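Local coordinates for protein putative sugar kinase PH1459 (PDB 3EWM) that probably phosphorylates a sugar, perhaps fructose, as a member of the PfkB carbohydrate kinase family, and binds ATP, at residues Lys150-Ser154 against Ser155-Phe159; Pro139-Glu142 against Thr143-Val147; Met112-Asp116 against Ile117-Ile121; Val39-Gly42 against Val43-Gly47. All coordinates share one frame; numbering follows the deposited sequence.

Interaction 1 (Lys150-Ser154 against Ser155-Phe159); sequences KIKGS and SLIAF
The carbonyl O of I151, at the end of helix 140-151, is gripped by two backbone amides: S154 N at 2.8 Å and S155 N at 3.2 Å. The second bond is fairly straight, 157° at the hydrogen, and spans the sharp turn where the helix gives way to strand 156-160. A water closes the turn from another quarter, accepting from G153 N at 2.8 Å and donating to S155 O. G153 has a positive phi of 96°, at which a CB would press on the carbonyl O of K152. Two aliphatic contacts lie beside the turn. I151 turns CG1 into the space between its own N and carbonyl carbon (chi1 60°), which carries CD1 to within 3.8 Å of I157 CG1. K152, bent at chi2 and chi3, crosses I157 at about a right angle; its CD sits 3.4 Å from I157 CD1, tighter than usual for two carbons. The lysine ammonium runs on to bond L185 O, while S155 OG is held by A125 O. Helix, tight turn and strand together form the helix-to-strand return of a beta-alpha-beta unit, strand 127-131, helix 140-151 and strand 156-160, in the ribokinase-like fold of PfkB kinases.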
ATOM      1  N   LYS A 150      -5.281 -27.814  14.193  1.00 14.82           N
ATOM      2  CA  LYS A 150      -4.296 -28.901  14.134  1.00 16.43           C
ATOM      3  C   LYS A 150      -3.485 -29.010  15.426  1.00 17.81           C
ATOM      4  O   LYS A 150      -3.225 -30.121  15.910  1.00 17.49           O
ATOM      5  CB  LYS A 150      -3.325 -28.687  12.966  1.00 16.78           C
ATOM      6  CG  LYS A 150      -2.446 -29.889  12.687  1.00 18.29           C
ATOM      7  CD  LYS A 150      -1.020 -29.472  12.445  1.00 21.65           C
ATOM      8  CE  LYS A 150      -0.136 -29.627  13.659  1.00 21.23           C
ATOM      9  NZ  LYS A 150       0.295 -31.051  13.814  1.00 22.10           N
ATOM     10  N   ILE A 151      -3.078 -27.865  15.973  1.00 18.88           N
ATOM     11  CA  ILE A 151      -2.222 -27.848  17.170  1.00 21.40           C
ATOM     12  C   ILE A 151      -2.954 -27.805  18.506  1.00 22.08           C
ATOM     13  O   ILE A 151      -2.321 -27.960  19.550  1.00 23.21           O
ATOM     14  CB  ILE A 151      -1.239 -26.667  17.192  1.00 21.55           C
ATOM     15  CG1 ILE A 151      -1.997 -25.346  17.174  1.00 22.56           C
ATOM     16  CG2 ILE A 151      -0.206 -26.779  16.092  1.00 23.51           C
ATOM     17  CD1 ILE A 151      -1.281 -24.260  17.913  1.00 24.27           C
ATOM     18  N   LYS A 152      -4.260 -27.552  18.480  1.00 23.29           N
ATOM     19  CA  LYS A 152      -5.083 -27.614  19.680  1.00 24.54           C
ATOM     20  C   LYS A 152      -4.785 -28.922  20.417  1.00 25.20           C
ATOM     21  O   LYS A 152      -4.816 -29.992  19.816  1.00 25.11           O
ATOM     22  CB  LYS A 152      -6.570 -27.529  19.312  1.00 24.80           C
ATOM     23  CG  LYS A 152      -7.512 -27.493  20.519  1.00 26.55           C
ATOM     24  CD  LYS A 152      -7.527 -26.103  21.127  1.00 27.23           C
ATOM     25  CE  LYS A 152      -7.369 -26.152  22.626  1.00 28.49           C
ATOM     26  NZ  LYS A 152      -7.066 -24.796  23.181  1.00 29.58           N
ATOM     27  N   GLY A 153      -4.462 -28.814  21.705  1.00 25.63           N
ATOM     28  CA  GLY A 153      -4.062 -29.974  22.506  1.00 25.55           C
ATOM     29  C   GLY A 153      -2.561 -30.205  22.635  1.00 25.42           C
ATOM     30  O   GLY A 153      -2.111 -30.765  23.645  1.00 26.42           O
ATOM     31  N   SER A 154      -1.792 -29.789  21.622  1.00 24.72           N
ATOM     32  CA  SER A 154      -0.323 -29.984  21.578  1.00 23.63           C
ATOM     33  C   SER A 154       0.513 -28.769  21.972  1.00 22.60           C
ATOM     34  O   SER A 154       1.645 -28.921  22.442  1.00 22.97           O
ATOM     35  CB  SER A 154       0.115 -30.432  20.188  1.00 23.78           C
ATOM     36  OG  SER A 154      -0.519 -31.647  19.845  1.00 25.49           O
ATOM     37  N   SER A 155      -0.019 -27.573  21.711  1.00 20.72           N
ATOM     38  CA  SER A 155       0.597 -26.306  22.120  1.00 19.15           C
ATOM     39  C   SER A 155      -0.518 -25.471  22.702  1.00 17.10           C
ATOM     40  O   SER A 155      -1.661 -25.604  22.277  1.00 17.40           O
ATOM     41  CB  SER A 155       1.151 -25.524  20.927  1.00 18.92           C
ATOM     42  OG  SER A 155       1.905 -26.323  20.039  1.00 22.80           O
ATOM     43  N   LEU A 156      -0.183 -24.601  23.648  1.00 15.27           N
ATOM     44  CA  LEU A 156      -1.102 -23.571  24.102  1.00 13.95           C
ATOM     45  C   LEU A 156      -1.379 -22.570  22.971  1.00 13.62           C
ATOM     46  O   LEU A 156      -0.480 -22.193  22.215  1.00 13.19           O
ATOM     47  CB  LEU A 156      -0.534 -22.842  25.321  1.00 13.77           C
ATOM     48  CG  LEU A 156      -0.335 -23.709  26.552  1.00 13.77           C
ATOM     49  CD1 LEU A 156       0.302 -22.925  27.680  1.00 15.48           C
ATOM     50  CD2 LEU A 156      -1.680 -24.314  26.987  1.00 14.88           C
ATOM     51  N   ILE A 157      -2.633 -22.162  22.871  1.00 12.61           N
ATOM     52  CA  ILE A 157      -3.070 -21.249  21.844  1.00 12.25           C
ATOM     53  C   ILE A 157      -3.421 -19.922  22.490  1.00 11.82           C
ATOM     54  O   ILE A 157      -4.159 -19.873  23.466  1.00 12.44           O
ATOM     55  CB  ILE A 157      -4.295 -21.826  21.081  1.00 12.36           C
ATOM     56  CG1 ILE A 157      -3.902 -23.112  20.353  1.00 12.19           C
ATOM     57  CG2 ILE A 157      -4.878 -20.796  20.124  1.00 10.77           C
ATOM     58  CD1 ILE A 157      -5.078 -23.997  20.061  1.00 17.08           C
ATOM     59  N   ALA A 158      -2.880 -18.848  21.941  1.00 11.95           N
ATOM     60  CA  ALA A 158      -3.169 -17.509  22.442  1.00 11.64           C
ATOM     61  C   ALA A 158      -3.745 -16.660  21.322  1.00 11.93           C
ATOM     62  O   ALA A 158      -3.258 -16.694  20.183  1.00 11.06           O
ATOM     63  CB  ALA A 158      -1.898 -16.872  23.024  1.00 11.53           C
ATOM     64  N   PHE A 159      -4.793 -15.903  21.649  1.00 11.79           N
ATOM     65  CA  PHE A 159      -5.528 -15.145  20.660  1.00 12.01           C
ATOM     66  C   PHE A 159      -5.757 -13.730  21.177  1.00 11.95           C
ATOM     67  O   PHE A 159      -6.330 -13.548  22.237  1.00 11.04           O
ATOM     68  CB  PHE A 159      -6.855 -15.849  20.344  1.00 12.17           C
ATOM     69  CG  PHE A 159      -7.682 -15.158  19.276  1.00 12.28           C
ATOM     70  CD1 PHE A 159      -7.255 -15.128  17.955  1.00 12.28           C
ATOM     71  CD2 PHE A 159      -8.878 -14.536  19.599  1.00 12.96           C
ATOM     72  CE1 PHE A 159      -8.020 -14.520  16.962  1.00 11.59           C
ATOM     73  CE2 PHE A 159      -9.653 -13.910  18.623  1.00 12.57           C
ATOM     74  CZ  PHE A 159      -9.222 -13.907  17.286  1.00 12.41           C
TER
HETATM   75  O   HOH W   1      -4.123 -26.385  23.032  1.00 24.81           O

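Interaction 2 (Pro139-Glu142 against Thr143-Val147)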
ATOM      1  N   PRO A 139      -7.372 -16.632   1.506  1.00 10.37           N
ATOM      2  CA  PRO A 139      -7.277 -17.960   2.121  1.00  9.84           C
ATOM      3  C   PRO A 139      -6.683 -17.983   3.526  1.00  9.64           C
ATOM      4  O   PRO A 139      -6.755 -19.017   4.180  1.00  9.06           O
ATOM      5  CB  PRO A 139      -6.339 -18.722   1.170  1.00 10.52           C
ATOM      6  CG  PRO A 139      -5.479 -17.643   0.601  1.00  9.61           C
ATOM      7  CD  PRO A 139      -6.406 -16.486   0.399  1.00  9.91           C
ATOM      8  N   SER A 140      -6.112 -16.871   3.991  1.00  8.96           N
ATOM      9  CA  SER A 140      -5.384 -16.887   5.259  1.00  9.77           C
ATOM     10  C   SER A 140      -6.272 -17.277   6.442  1.00 10.16           C
ATOM     11  O   SER A 140      -5.854 -18.065   7.300  1.00 11.13           O
ATOM     12  CB  SER A 140      -4.707 -15.551   5.528  1.00  9.26           C
ATOM     13  OG  SER A 140      -3.410 -15.562   4.961  1.00 10.16           O
ATOM     14  N   ARG A 141      -7.486 -16.737   6.475  1.00 10.54           N
ATOM     15  CA  ARG A 141      -8.437 -17.096   7.512  1.00 11.38           C
ATOM     16  C   ARG A 141      -8.587 -18.610   7.656  1.00 10.89           C
ATOM     17  O   ARG A 141      -8.356 -19.159   8.721  1.00 10.10           O
ATOM     18  CB  ARG A 141      -9.792 -16.450   7.268  1.00 12.33           C
ATOM     19  CG  ARG A 141     -10.861 -17.023   8.166  1.00 14.70           C
ATOM     20  CD  ARG A 141     -11.953 -16.017   8.352  1.00 20.91           C
ATOM     21  NE  ARG A 141     -12.979 -16.133   7.343  1.00 22.20           N
ATOM     22  CZ  ARG A 141     -13.408 -15.156   6.553  1.00 22.61           C
ATOM     23  NH1 ARG A 141     -12.891 -13.937   6.611  1.00 21.57           N
ATOM     24  NH2 ARG A 141     -14.380 -15.415   5.691  1.00 19.86           N
ATOM     25  N   GLU A 142      -8.948 -19.286   6.578  1.00 11.36           N
ATOM     26  CA  GLU A 142      -9.157 -20.722   6.653  1.00 11.78           C
ATOM     27  C   GLU A 142      -7.877 -21.466   7.013  1.00 11.38           C
ATOM     28  O   GLU A 142      -7.911 -22.393   7.807  1.00 10.87           O
ATOM     29  CB  GLU A 142      -9.829 -21.252   5.376  1.00 12.95           C
ATOM     30  CG  GLU A 142     -11.307 -20.952   5.428  1.00 15.11           C
ATOM     31  CD  GLU A 142     -12.053 -21.206   4.143  1.00 19.70           C
ATOM     32  OE1 GLU A 142     -13.256 -20.860   4.147  1.00 22.67           O
ATOM     33  OE2 GLU A 142     -11.461 -21.721   3.158  1.00 18.34           O
ATOM     34  N   THR A 143      -6.759 -21.016   6.446  1.00 10.46           N
ATOM     35  CA  THR A 143      -5.469 -21.616   6.659  1.00 10.13           C
ATOM     36  C   THR A 143      -5.087 -21.515   8.135  1.00 10.12           C
ATOM     37  O   THR A 143      -4.738 -22.520   8.753  1.00  8.90           O
ATOM     38  CB  THR A 143      -4.394 -20.968   5.768  1.00 10.23           C
ATOM     39  OG1 THR A 143      -4.691 -21.251   4.387  1.00  9.76           O
ATOM     40  CG2 THR A 143      -3.003 -21.503   6.120  1.00 11.22           C
ATOM     41  N   VAL A 144      -5.183 -20.306   8.691  1.00  9.23           N
ATOM     42  CA  VAL A 144      -4.824 -20.087  10.084  1.00  9.03           C
ATOM     43  C   VAL A 144      -5.750 -20.902  10.978  1.00  8.79           C
ATOM     44  O   VAL A 144      -5.280 -21.508  11.927  1.00  8.55           O
ATOM     45  CB  VAL A 144      -4.800 -18.584  10.461  1.00  8.31           C
ATOM     46  CG1 VAL A 144      -4.598 -18.359  11.965  1.00  9.54           C
ATOM     47  CG2 VAL A 144      -3.682 -17.890   9.695  1.00  8.56           C
HETATM   48  N   MSE A 145      -7.040 -20.956  10.650  1.00  9.26           N
HETATM   49  CA  MSE A 145      -7.979 -21.694  11.505  1.00 11.07           C
HETATM   50  C   MSE A 145      -7.594 -23.168  11.533  1.00 10.40           C
HETATM   51  O   MSE A 145      -7.631 -23.805  12.578  1.00 10.05           O
HETATM   52  CB  MSE A 145      -9.432 -21.505  11.062  1.00 11.44           C
HETATM   53  CG  MSE A 145      -9.989 -20.095  11.321  1.00 16.62           C
HETATM   54 SE   MSE A 145      -9.708 -19.529  13.184  1.00 30.91          SE
HETATM   55  CE  MSE A 145     -10.874 -20.805  14.033  1.00 21.83           C
ATOM     56  N   LYS A 146      -7.195 -23.690  10.378  1.00 10.75           N
ATOM     57  CA  LYS A 146      -6.679 -25.056  10.300  1.00 10.24           C
ATOM     58  C   LYS A 146      -5.411 -25.274  11.115  1.00  9.77           C
ATOM     59  O   LYS A 146      -5.299 -26.264  11.809  1.00  9.72           O
ATOM     60  CB  LYS A 146      -6.500 -25.475   8.843  1.00 11.24           C
ATOM     61  CG  LYS A 146      -7.855 -25.694   8.191  1.00 13.47           C
ATOM     62  CD  LYS A 146      -7.754 -26.248   6.790  1.00 18.71           C
ATOM     63  CE  LYS A 146      -9.152 -26.634   6.326  1.00 19.55           C
ATOM     64  NZ  LYS A 146     -10.016 -25.431   6.149  1.00 22.37           N
ATOM     65  N   VAL A 147      -4.474 -24.340  11.058  1.00  9.23           N
ATOM     66  CA  VAL A 147      -3.248 -24.465  11.852  1.00  9.43           C
ATOM     67  C   VAL A 147      -3.576 -24.594  13.342  1.00  9.37           C
ATOM     68  O   VAL A 147      -3.116 -25.518  14.032  1.00  9.26           O
ATOM     69  CB  VAL A 147      -2.279 -23.291  11.579  1.00  9.07           C
ATOM     70  CG1 VAL A 147      -1.082 -23.343  12.513  1.00  9.50           C
ATOM     71  CG2 VAL A 147      -1.814 -23.301  10.122  1.00 10.92           C
TER
HETATM   72  O   HOH W   2     -10.288 -23.459   8.091  1.00 18.58           O
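T143 and P139 meet near the beginning of helix 140-151, the connecting helix of a beta-alpha-beta unit, and their backbone bond (T143 N to P139 O, 3.0 Å) is one of four successive i to i+4 bonds. The shortest of these joins V144 N to S140 O at 2.7 Å and is nearly straight, 171° at the hydrogen. The inner side of the turn is closely packed. V144 puts CG2 beside its own N, 3.2 Å from S140 O, and the V144 side chain packs on I7 of strand 3-7. T143 OG1 and S140 OG are both occupied by the backbone of M112, S140 OG also by Y109 O. Selenomethionine M145 has CG anti to its carbonyl carbon (chi1 -70°), 3.2 Å from R141 O; the bends at chi2 and chi3 then carry SE and CE off, and the side chain packs on S182 and L185 of helix 172-185, as R141 does on E174 and V178.

The outer side is looser. E142 and K146 are exposed, and their charged ends do not meet: E142 OE2 stays 5.0 Å from K146 NZ. A water links K146 NZ, at 2.8 Å, to the backbone O of E142, at 2.6 Å, the ammonium being turned back over the helix by the bend at chi4, 67°.

Interaction 3 (Met112-Asp116 against Ile117-Ile121); sequences MTLND and INWDI
I117 and L114 are joined by the one backbone bond between 112-116 and 117-121: I117 N gives to L114 O at 3.2 Å, straight at the hydrogen but coming from well above the carbonyl plane, 62° out of it, in the i to i+3 bond that closes the 3-10 turn. Within the turn, T113 N gives to D116 OD2 at 2.8 Å, and this oxygen also forms a salt bridge with K55. A water donates to D116 O and accepts from N118 N, bridging across I117 just before the next helix. There N118 is the N-cap of helix 119-124, its OD1 accepting from I121 N at 3.0 Å.

Most of the apolar contacts involve W119. Its ring carries I117 CG2 over the middle of one face, 3.4 Å above the plane, while L114 CD2 reaches the rim in plane, 3.7 Å from CZ2. W119 holds CG anti to its carbonyl carbon (chi1 -64°), which folds the indole back over the preceding turn. On the far side of I117, selenomethionine M112 touches I117 CD1 through SE, loosely, at 4.4 Å. With W119 cut back to an alanine, I117 CG2 and the L114 methyl are likely to lose the indole they share, opening a gap beside helix 140-151, on which it also rests. Polar bonds thus fix the path of the backbone from the 3-10 turn into the helix, whereas the side chains of M112, L114, I117 and W119 meet through apolar contacts.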
HETATM    1  N   MSE A 112      -2.172 -16.845   2.613  1.00 12.26           N
HETATM    2  CA  MSE A 112      -1.529 -18.060   3.104  1.00 15.06           C
HETATM    3  C   MSE A 112      -2.372 -19.283   2.826  1.00 12.97           C
HETATM    4  O   MSE A 112      -3.572 -19.288   3.059  1.00 10.96           O
HETATM    5  CB  MSE A 112      -1.240 -17.963   4.603  1.00 13.92           C
HETATM    6  CG  MSE A 112      -0.035 -17.103   4.895  1.00 16.78           C
HETATM    7 SE   MSE A 112       0.468 -17.203   6.768  1.00 27.19          SE
HETATM    8  CE  MSE A 112      -0.690 -15.810   7.296  1.00 14.36           C
ATOM      9  N   THR A 113      -1.738 -20.319   2.305  1.00 13.29           N
ATOM     10  CA  THR A 113      -2.413 -21.593   2.135  1.00 13.02           C
ATOM     11  C   THR A 113      -1.694 -22.588   3.025  1.00 12.78           C
ATOM     12  O   THR A 113      -0.629 -22.292   3.588  1.00 12.58           O
ATOM     13  CB  THR A 113      -2.389 -22.063   0.656  1.00 13.82           C
ATOM     14  OG1 THR A 113      -1.033 -22.144   0.223  1.00 14.30           O
ATOM     15  CG2 THR A 113      -3.138 -21.075  -0.250  1.00 14.91           C
ATOM     16  N   LEU A 114      -2.256 -23.779   3.152  1.00 12.47           N
ATOM     17  CA  LEU A 114      -1.652 -24.801   3.994  1.00 12.54           C
ATOM     18  C   LEU A 114      -0.216 -25.148   3.610  1.00 12.84           C
ATOM     19  O   LEU A 114       0.587 -25.448   4.475  1.00 10.89           O
ATOM     20  CB  LEU A 114      -2.512 -26.048   4.008  1.00 12.48           C
ATOM     21  CG  LEU A 114      -3.805 -25.834   4.780  1.00 13.14           C
ATOM     22  CD1 LEU A 114      -4.785 -26.955   4.467  1.00 11.90           C
ATOM     23  CD2 LEU A 114      -3.529 -25.734   6.286  1.00 13.80           C
ATOM     24  N   ASN A 115       0.087 -25.081   2.316  1.00 13.55           N
ATOM     25  CA  ASN A 115       1.448 -25.296   1.821  1.00 15.57           C
ATOM     26  C   ASN A 115       2.452 -24.293   2.367  1.00 15.23           C
ATOM     27  O   ASN A 115       3.630 -24.602   2.427  1.00 16.29           O
ATOM     28  CB  ASN A 115       1.475 -25.209   0.302  1.00 17.12           C
ATOM     29  CG  ASN A 115       0.350 -25.941  -0.326  1.00 21.32           C
ATOM     30  OD1 ASN A 115      -0.654 -25.332  -0.721  1.00 29.07           O
ATOM     31  ND2 ASN A 115       0.466 -27.256  -0.389  1.00 23.32           N
ATOM     32  N   ASP A 116       1.980 -23.100   2.753  1.00 14.10           N
ATOM     33  CA  ASP A 116       2.843 -22.022   3.237  1.00 13.84           C
ATOM     34  C   ASP A 116       3.238 -22.191   4.699  1.00 14.07           C
ATOM     35  O   ASP A 116       4.072 -21.443   5.220  1.00 14.60           O
ATOM     36  CB  ASP A 116       2.172 -20.652   3.053  1.00 13.55           C
ATOM     37  CG  ASP A 116       1.876 -20.330   1.601  1.00 12.69           C
ATOM     38  OD1 ASP A 116       2.679 -20.719   0.726  1.00 10.87           O
ATOM     39  OD2 ASP A 116       0.835 -19.687   1.337  1.00 12.60           O
ATOM     40  N   ILE A 117       2.630 -23.165   5.361  1.00 13.44           N
ATOM     41  CA  ILE A 117       2.832 -23.353   6.787  1.00 12.50           C
ATOM     42  C   ILE A 117       4.001 -24.267   7.024  1.00 13.43           C
ATOM     43  O   ILE A 117       4.060 -25.398   6.502  1.00 12.79           O
ATOM     44  CB  ILE A 117       1.557 -23.908   7.488  1.00 12.40           C
ATOM     45  CG1 ILE A 117       0.347 -22.990   7.208  1.00 12.23           C
ATOM     46  CG2 ILE A 117       1.812 -24.159   9.009  1.00  9.79           C
ATOM     47  CD1 ILE A 117       0.557 -21.521   7.654  1.00 12.10           C
ATOM     48  N   ASN A 118       4.942 -23.762   7.810  1.00 13.12           N
ATOM     49  CA  ASN A 118       6.016 -24.575   8.298  1.00 13.57           C
ATOM     50  C   ASN A 118       5.481 -25.354   9.493  1.00 13.19           C
ATOM     51  O   ASN A 118       5.383 -24.851  10.613  1.00 13.60           O
ATOM     52  CB  ASN A 118       7.223 -23.712   8.675  1.00 13.82           C
ATOM     53  CG  ASN A 118       8.458 -24.542   8.955  1.00 15.01           C
ATOM     54  OD1 ASN A 118       8.406 -25.500   9.709  1.00 15.44           O
ATOM     55  ND2 ASN A 118       9.573 -24.171   8.349  1.00 16.35           N
ATOM     56  N   TRP A 119       5.138 -26.599   9.240  1.00 13.34           N
ATOM     57  CA  TRP A 119       4.511 -27.430  10.253  1.00 13.55           C
ATOM     58  C   TRP A 119       5.486 -27.845  11.321  1.00 13.73           C
ATOM     59  O   TRP A 119       5.097 -28.128  12.442  1.00 14.40           O
ATOM     60  CB  TRP A 119       3.892 -28.645   9.595  1.00 13.96           C
ATOM     61  CG  TRP A 119       2.806 -28.241   8.689  1.00 13.02           C
ATOM     62  CD1 TRP A 119       2.830 -28.245   7.327  1.00 13.69           C
ATOM     63  CD2 TRP A 119       1.531 -27.743   9.071  1.00 14.24           C
ATOM     64  NE1 TRP A 119       1.639 -27.789   6.834  1.00 13.94           N
ATOM     65  CE2 TRP A 119       0.821 -27.470   7.887  1.00 15.33           C
ATOM     66  CE3 TRP A 119       0.914 -27.498  10.303  1.00 15.78           C
ATOM     67  CZ2 TRP A 119      -0.484 -26.964   7.896  1.00 15.17           C
ATOM     68  CZ3 TRP A 119      -0.375 -26.998  10.312  1.00 13.71           C
ATOM     69  CH2 TRP A 119      -1.065 -26.746   9.116  1.00 13.87           C
ATOM     70  N   ASP A 120       6.764 -27.860  10.981  1.00 14.34           N
ATOM     71  CA  ASP A 120       7.786 -28.155  11.962  1.00 14.91           C
ATOM     72  C   ASP A 120       7.812 -27.076  13.028  1.00 15.31           C
ATOM     73  O   ASP A 120       7.841 -27.372  14.216  1.00 14.54           O
ATOM     74  CB  ASP A 120       9.146 -28.257  11.301  1.00 15.73           C
ATOM     75  CG  ASP A 120       9.425 -29.638  10.754  1.00 17.45           C
ATOM     76  OD1 ASP A 120       8.584 -30.571  10.913  1.00 18.63           O
ATOM     77  OD2 ASP A 120      10.515 -29.784  10.181  1.00 21.73           O
ATOM     78  N   ILE A 121       7.800 -25.826  12.591  1.00 15.14           N
ATOM     79  CA  ILE A 121       7.740 -24.702  13.522  1.00 15.93           C
ATOM     80  C   ILE A 121       6.486 -24.764  14.403  1.00 16.49           C
ATOM     81  O   ILE A 121       6.586 -24.653  15.636  1.00 16.08           O
ATOM     82  CB  ILE A 121       7.865 -23.338  12.776  1.00 15.19           C
ATOM     83  CG1 ILE A 121       9.290 -23.173  12.252  1.00 15.51           C
ATOM     84  CG2 ILE A 121       7.486 -22.165  13.707  1.00 15.94           C
ATOM     85  CD1 ILE A 121       9.473 -22.071  11.211  1.00 16.80           C
TER
HETATM   86  O   HOH W   3       3.643 -26.965   4.434  1.00 22.76           O
HETATM   87  O   HOH W   4       5.466 -20.951   7.290  1.00 11.84           O

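Interaction 4 (Val39-Gly42 against Val43-Gly47); sequences VAVG and VSRLG
V41 lays CG1 over one face of the R45 guanidinium, 3.7 Å from NE and 4.0 Å from CZ, the two side chains running alongside each other and pointing the same way. Extended from CG to NE, the arginine sends its polar rim to other partners: NE forms a salt bridge with E72, and NH1 bonds the carbonyl oxygens of T288 and W286. A leucine in place of R45 would probably leave the E72 carboxylate without its charged mate and the two carbonyls without their donor. Nearer its root, R45 CG passes 3.3 Å from V41 O, which also accepts R45 N at 2.8 Å.

These residues form the last turns of helix 35-45, which ends in a Schellman motif: G47, at positive phi (93°), where any CB would collide with the carbonyl O of L46, returns its N to S44 O. L46 N still reaches G42 O at 3.0 Å, the most bent of the four helical bonds at 148°. V39 and V43 occupy another side of the helix, against helix 245-259; V39 CG1 meets V43 CG2 at 4.1 Å, and V43 N bonds V39 O almost linearly, at 171°. V39 lies about 7 Å, side chain to side chain, from the ATP-binding K190.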
ATOM      1  N   VAL A  39       4.490  -9.023  18.601  1.00  7.22           N
ATOM      2  CA  VAL A  39       4.543  -9.933  19.736  1.00  7.51           C
ATOM      3  C   VAL A  39       5.769 -10.851  19.601  1.00  7.36           C
ATOM      4  O   VAL A  39       6.483 -11.096  20.569  1.00  7.54           O
ATOM      5  CB  VAL A  39       3.270 -10.791  19.850  1.00  7.10           C
ATOM      6  CG1 VAL A  39       3.437 -11.837  20.975  1.00  8.34           C
ATOM      7  CG2 VAL A  39       2.058  -9.922  20.138  1.00  7.26           C
ATOM      8  N   ALA A  40       6.007 -11.327  18.385  1.00  7.22           N
ATOM      9  CA  ALA A  40       7.148 -12.211  18.125  1.00  8.03           C
ATOM     10  C   ALA A  40       8.451 -11.520  18.492  1.00  8.25           C
ATOM     11  O   ALA A  40       9.322 -12.134  19.101  1.00  8.96           O
ATOM     12  CB  ALA A  40       7.183 -12.645  16.664  1.00  6.97           C
ATOM     13  N   VAL A  41       8.581 -10.247  18.120  1.00  8.54           N
ATOM     14  CA  VAL A  41       9.763  -9.461  18.496  1.00  7.75           C
ATOM     15  C   VAL A  41       9.840  -9.290  20.026  1.00  7.93           C
ATOM     16  O   VAL A  41      10.903  -9.474  20.619  1.00  7.37           O
ATOM     17  CB  VAL A  41       9.789  -8.100  17.745  1.00  8.55           C
ATOM     18  CG1 VAL A  41      10.821  -7.125  18.350  1.00  9.54           C
ATOM     19  CG2 VAL A  41      10.047  -8.337  16.265  1.00  7.74           C
ATOM     20  N   GLY A  42       8.711  -8.982  20.654  1.00  7.38           N
ATOM     21  CA  GLY A  42       8.653  -8.878  22.117  1.00  7.43           C
ATOM     22  C   GLY A  42       9.127 -10.142  22.808  1.00  7.79           C
ATOM     23  O   GLY A  42       9.955 -10.080  23.708  1.00  8.07           O
ATOM     24  N   VAL A  43       8.610 -11.286  22.367  1.00  8.01           N
ATOM     25  CA  VAL A  43       9.020 -12.607  22.889  1.00  9.45           C
ATOM     26  C   VAL A  43      10.529 -12.801  22.797  1.00 10.09           C
ATOM     27  O   VAL A  43      11.181 -13.149  23.788  1.00 10.48           O
ATOM     28  CB  VAL A  43       8.282 -13.735  22.174  1.00  9.73           C
ATOM     29  CG1 VAL A  43       8.875 -15.106  22.514  1.00 10.18           C
ATOM     30  CG2 VAL A  43       6.792 -13.684  22.533  1.00 10.14           C
ATOM     31  N   SER A  44      11.074 -12.542  21.614  1.00 10.41           N
ATOM     32  CA  SER A  44      12.508 -12.591  21.403  1.00 11.71           C
ATOM     33  C   SER A  44      13.257 -11.644  22.327  1.00 11.48           C
ATOM     34  O   SER A  44      14.257 -12.023  22.908  1.00 11.42           O
ATOM     35  CB  SER A  44      12.863 -12.293  19.952  1.00 11.33           C
ATOM     36  OG  SER A  44      14.267 -12.433  19.768  1.00 13.75           O
ATOM     37  N   ARG A  45      12.760 -10.418  22.483  1.00 11.82           N
ATOM     38  CA  ARG A  45      13.415  -9.454  23.360  1.00 12.06           C
ATOM     39  C   ARG A  45      13.454  -9.872  24.823  1.00 12.07           C
ATOM     40  O   ARG A  45      14.399  -9.538  25.557  1.00 12.07           O
ATOM     41  CB  ARG A  45      12.773  -8.094  23.214  1.00 11.88           C
ATOM     42  CG  ARG A  45      13.146  -7.461  21.924  1.00 13.32           C
ATOM     43  CD  ARG A  45      12.861  -6.031  21.985  1.00 14.45           C
ATOM     44  NE  ARG A  45      13.034  -5.372  20.705  1.00 12.91           N
ATOM     45  CZ  ARG A  45      12.492  -4.198  20.443  1.00 13.21           C
ATOM     46  NH1 ARG A  45      11.761  -3.614  21.380  1.00 11.32           N
ATOM     47  NH2 ARG A  45      12.673  -3.617  19.266  1.00 13.18           N
ATOM     48  N   LEU A  46      12.434 -10.609  25.232  1.00 12.13           N
ATOM     49  CA  LEU A  46      12.348 -11.192  26.562  1.00 12.01           C
ATOM     50  C   LEU A  46      13.204 -12.460  26.735  1.00 12.96           C
ATOM     51  O   LEU A  46      13.172 -13.083  27.794  1.00 13.31           O
ATOM     52  CB  LEU A  46      10.887 -11.504  26.877  1.00 12.09           C
ATOM     53  CG  LEU A  46       9.981 -10.282  26.885  1.00 10.92           C
ATOM     54  CD1 LEU A  46       8.556 -10.683  27.217  1.00 11.66           C
ATOM     55  CD2 LEU A  46      10.503  -9.270  27.890  1.00 10.22           C
ATOM     56  N   GLY A  47      13.934 -12.836  25.689  1.00 13.27           N
ATOM     57  CA  GLY A  47      14.929 -13.925  25.750  1.00 13.70           C
ATOM     58  C   GLY A  47      14.420 -15.300  25.365  1.00 14.00           C
ATOM     59  O   GLY A  47      15.097 -16.317  25.611  1.00 14.03           O
TER

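Along the chain the four contacts follow in series: interaction 4, then 3, 2 and 1. Interactions 2 and 1 occupy the start and end of helix 140-151, with centres about 14 Å apart, and the latter leads into strand 156-160 of the nine-stranded central sheet. Interaction 3 lies alongside both: its centre is about 10 Å from that of interaction 2, and the two touch through M112, while K150 CD packs on W119 CZ3 at 3.3 Å beside interaction 1. Interaction 4, on helix 35-45, touches none of them; its centre is about 19 to 24 Å from theirs. Three contacts thus form one continuous patch, while the fourth lies closer to the ATP site.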